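L-hydantoinase (Arthrobacter aurescens, PDB 1GKR) hydrolyses the cyclic amide bond of hydantoins, preferring aryl over alkyl derivatives, at a site holding two zinc ions in each subunit of a homotetramer. Local coordinates at residues N242-E247 with N294-E299. Sequence-based numbering, arbitrary orientation.
Sequences NPDGVE and NIRLWE
P243, in the first turn of helix 243-254, meets R296 and L297 of helix 291-303 where the two short helical segments run 33° apart, their axes approaching to 9.7 Å. The pyrrolidine is the hub: its CB lies over the centre of the R296 guanidinium, 3.1 Å above that plane, while its CG faces the aliphatic base of the same arginine. L297 CD1 lies over one face of the proline ring, 3.3 Å from P243 N and 3.8 Å from P243 CG, and also reaches V246 CG2. The R296 chain starts with CG anti to the carbonyl carbon (chi1 -77°), then bends twice and crosses the proline at about a right angle. R296 NH2 donates to D244 OD1 over 2.9 Å in a salt bridge; the acceptor is nearly in the guanidinium plane, but the donor stands above the carboxylate. E247 OE1, 3.7 Å from the same R296 NH2, adds a long salt bridge, and Q300 of helix 291-303 hydrogen-bonds the other oxygen of E247. A methionine in place of R296 would probably leave D244 and E247 without the positive charge between them and P243 CB without its flat cover. Before the proline, N242 is the N-cap, its OD1 accepting from G245 N at 2.8 Å, and its ND2 is held by E217 of helix 214-231. Proline directly after an N-cap asparagine suits a helix start. Here that start follows strand 234-237 and zinc ligand H239, and the contact joins two outer helices of the amidohydrolase TIM barrel, with the N242 side chain about 13 Å from a zinc ion.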
ATOM      1  N   ASN A 242     -16.629 -11.662  -5.010  1.00 13.02           N
ATOM      2  CA  ASN A 242     -15.396 -12.205  -4.460  1.00 12.29           C
ATOM      3  C   ASN A 242     -14.691 -11.345  -3.416  1.00 13.49           C
ATOM      4  O   ASN A 242     -14.769 -10.124  -3.446  1.00 14.56           O
ATOM      5  CB  ASN A 242     -14.450 -12.505  -5.615  1.00 13.36           C
ATOM      6  CG  ASN A 242     -13.837 -11.251  -6.195  1.00 16.80           C
ATOM      7  OD1 ASN A 242     -12.855 -10.725  -5.666  1.00 18.83           O
ATOM      8  ND2 ASN A 242     -14.422 -10.751  -7.276  1.00 15.62           N
ATOM      9  N   PRO A 243     -13.938 -11.985  -2.510  1.00 15.36           N
ATOM     10  CA  PRO A 243     -13.195 -11.340  -1.424  1.00 14.34           C
ATOM     11  C   PRO A 243     -12.275 -10.210  -1.852  1.00 15.76           C
ATOM     12  O   PRO A 243     -12.225  -9.159  -1.200  1.00 18.25           O
ATOM     13  CB  PRO A 243     -12.402 -12.491  -0.805  1.00 14.73           C
ATOM     14  CG  PRO A 243     -13.114 -13.727  -1.253  1.00 18.54           C
ATOM     15  CD  PRO A 243     -13.517 -13.391  -2.649  1.00 17.89           C
ATOM     16  N   ASP A 244     -11.532 -10.425  -2.932  1.00 13.63           N
ATOM     17  CA  ASP A 244     -10.606  -9.401  -3.396  1.00 16.14           C
ATOM     18  C   ASP A 244     -11.291  -8.114  -3.830  1.00 15.25           C
ATOM     19  O   ASP A 244     -10.750  -7.026  -3.639  1.00 16.05           O
ATOM     20  CB  ASP A 244      -9.731  -9.936  -4.528  1.00 18.40           C
ATOM     21  CG  ASP A 244      -8.839 -11.081  -4.083  1.00 21.66           C
ATOM     22  OD1 ASP A 244      -8.296 -11.009  -2.961  1.00 23.80           O
ATOM     23  OD2 ASP A 244      -8.672 -12.051  -4.853  1.00 25.80           O
ATOM     24  N   GLY A 245     -12.479  -8.236  -4.411  1.00 12.88           N
ATOM     25  CA  GLY A 245     -13.200  -7.058  -4.841  1.00 10.59           C
ATOM     26  C   GLY A 245     -13.696  -6.296  -3.629  1.00 10.90           C
ATOM     27  O   GLY A 245     -13.693  -5.056  -3.600  1.00 10.26           O
ATOM     28  N   VAL A 246     -14.135  -7.038  -2.620  1.00  9.43           N
ATOM     29  CA  VAL A 246     -14.616  -6.409  -1.404  1.00 10.48           C
ATOM     30  C   VAL A 246     -13.468  -5.586  -0.836  1.00 14.04           C
ATOM     31  O   VAL A 246     -13.645  -4.415  -0.489  1.00 14.34           O
ATOM     32  CB  VAL A 246     -15.068  -7.455  -0.357  1.00  7.59           C
ATOM     33  CG1 VAL A 246     -15.412  -6.770   0.957  1.00  1.37           C
ATOM     34  CG2 VAL A 246     -16.289  -8.198  -0.876  1.00  2.68           C
ATOM     35  N   GLU A 247     -12.281  -6.187  -0.774  1.00 16.23           N
ATOM     36  CA  GLU A 247     -11.133  -5.479  -0.236  1.00 18.09           C
ATOM     37  C   GLU A 247     -10.799  -4.198  -1.016  1.00 16.69           C
ATOM     38  O   GLU A 247     -10.563  -3.146  -0.412  1.00 17.17           O
ATOM     39  CB  GLU A 247      -9.930  -6.421  -0.155  1.00 21.31           C
ATOM     40  CG  GLU A 247      -9.420  -6.620   1.281  1.00 30.04           C
ATOM     41  CD  GLU A 247      -9.279  -8.091   1.670  1.00 38.68           C
ATOM     42  OE1 GLU A 247      -8.531  -8.824   0.974  1.00 42.52           O
ATOM     43  OE2 GLU A 247      -9.910  -8.515   2.673  1.00 39.69           O
ATOM     44  N   ASN A 294     -15.549 -18.180  -0.661  1.00 19.68           N
ATOM     45  CA  ASN A 294     -16.741 -18.100   0.163  1.00 19.01           C
ATOM     46  C   ASN A 294     -16.381 -17.900   1.650  1.00 20.28           C
ATOM     47  O   ASN A 294     -16.998 -17.095   2.343  1.00 21.65           O
ATOM     48  CB  ASN A 294     -17.582 -19.359  -0.006  1.00 14.92           C
ATOM     49  CG  ASN A 294     -18.884 -19.274   0.736  1.00 17.23           C
ATOM     50  OD1 ASN A 294     -19.877 -18.784   0.208  1.00 21.54           O
ATOM     51  ND2 ASN A 294     -18.888 -19.723   1.989  1.00 18.85           N
ATOM     52  N   ILE A 295     -15.387 -18.630   2.143  1.00 19.62           N
ATOM     53  CA  ILE A 295     -14.974 -18.479   3.537  1.00 19.76           C
ATOM     54  C   ILE A 295     -14.588 -17.030   3.823  1.00 18.89           C
ATOM     55  O   ILE A 295     -15.068 -16.434   4.784  1.00 20.18           O
ATOM     56  CB  ILE A 295     -13.769 -19.383   3.857  1.00 21.45           C
ATOM     57  CG1 ILE A 295     -14.198 -20.845   3.806  1.00 22.42           C
ATOM     58  CG2 ILE A 295     -13.223 -19.066   5.223  1.00 18.28           C
ATOM     59  CD1 ILE A 295     -13.044 -21.773   3.607  1.00 24.33           C
ATOM     60  N   ARG A 296     -13.720 -16.473   2.983  1.00 18.35           N
ATOM     61  CA  ARG A 296     -13.270 -15.093   3.126  1.00 17.52           C
ATOM     62  C   ARG A 296     -14.456 -14.144   3.195  1.00 16.49           C
ATOM     63  O   ARG A 296     -14.534 -13.288   4.071  1.00 16.16           O
ATOM     64  CB  ARG A 296     -12.405 -14.704   1.936  1.00 23.05           C
ATOM     65  CG  ARG A 296     -10.999 -15.238   1.960  1.00 25.09           C
ATOM     66  CD  ARG A 296     -10.054 -14.172   2.493  1.00 34.27           C
ATOM     67  NE  ARG A 296      -9.831 -13.063   1.558  1.00 36.84           N
ATOM     68  CZ  ARG A 296      -9.443 -13.214   0.290  1.00 37.72           C
ATOM     69  NH1 ARG A 296      -9.241 -14.431  -0.215  1.00 36.54           N
ATOM     70  NH2 ARG A 296      -9.232 -12.146  -0.471  1.00 37.24           N
ATOM     71  N   LEU A 297     -15.370 -14.298   2.249  1.00 15.71           N
ATOM     72  CA  LEU A 297     -16.559 -13.465   2.175  1.00 15.77           C
ATOM     73  C   LEU A 297     -17.279 -13.403   3.512  1.00 16.28           C
ATOM     74  O   LEU A 297     -17.643 -12.315   3.981  1.00 16.84           O
ATOM     75  CB  LEU A 297     -17.502 -14.022   1.115  1.00 17.44           C
ATOM     76  CG  LEU A 297     -17.869 -13.159  -0.089  1.00 18.06           C
ATOM     77  CD1 LEU A 297     -16.670 -12.414  -0.626  1.00 16.16           C
ATOM     78  CD2 LEU A 297     -18.455 -14.074  -1.154  1.00 19.47           C
ATOM     79  N   TRP A 298     -17.480 -14.566   4.130  1.00 15.01           N
ATOM     80  CA  TRP A 298     -18.169 -14.622   5.415  1.00 15.61           C
ATOM     81  C   TRP A 298     -17.432 -13.883   6.524  1.00 17.89           C
ATOM     82  O   TRP A 298     -18.063 -13.322   7.423  1.00 18.93           O
ATOM     83  CB  TRP A 298     -18.414 -16.060   5.837  1.00 12.23           C
ATOM     84  CG  TRP A 298     -19.669 -16.644   5.270  1.00 14.61           C
ATOM     85  CD1 TRP A 298     -19.774 -17.547   4.237  1.00 13.34           C
ATOM     86  CD2 TRP A 298     -21.000 -16.431   5.747  1.00 15.31           C
ATOM     87  NE1 TRP A 298     -21.084 -17.913   4.055  1.00 12.58           N
ATOM     88  CE2 TRP A 298     -21.861 -17.246   4.965  1.00 15.43           C
ATOM     89  CE3 TRP A 298     -21.551 -15.635   6.762  1.00 15.02           C
ATOM     90  CZ2 TRP A 298     -23.245 -17.288   5.168  1.00 16.75           C
ATOM     91  CZ3 TRP A 298     -22.928 -15.672   6.967  1.00 16.77           C
ATOM     92  CH2 TRP A 298     -23.761 -16.497   6.172  1.00 18.99           C
ATOM     93  N   GLU A 299     -16.104 -13.887   6.470  1.00 19.05           N
ATOM     94  CA  GLU A 299     -15.320 -13.173   7.470  1.00 21.94           C
ATOM     95  C   GLU A 299     -15.496 -11.676   7.243  1.00 20.58           C
ATOM     96  O   GLU A 299     -15.745 -10.907   8.166  1.00 20.83           O
ATOM     97  CB  GLU A 299     -13.847 -13.518   7.340  1.00 26.52           C
ATOM     98  CG  GLU A 299     -13.458 -14.860   7.905  1.00 38.50           C
ATOM     99  CD  GLU A 299     -11.993 -15.175   7.650  1.00 44.61           C
ATOM    100  OE1 GLU A 299     -11.150 -14.263   7.839  1.00 46.56           O
ATOM    101  OE2 GLU A 299     -11.688 -16.331   7.268  1.00 46.37           O
TER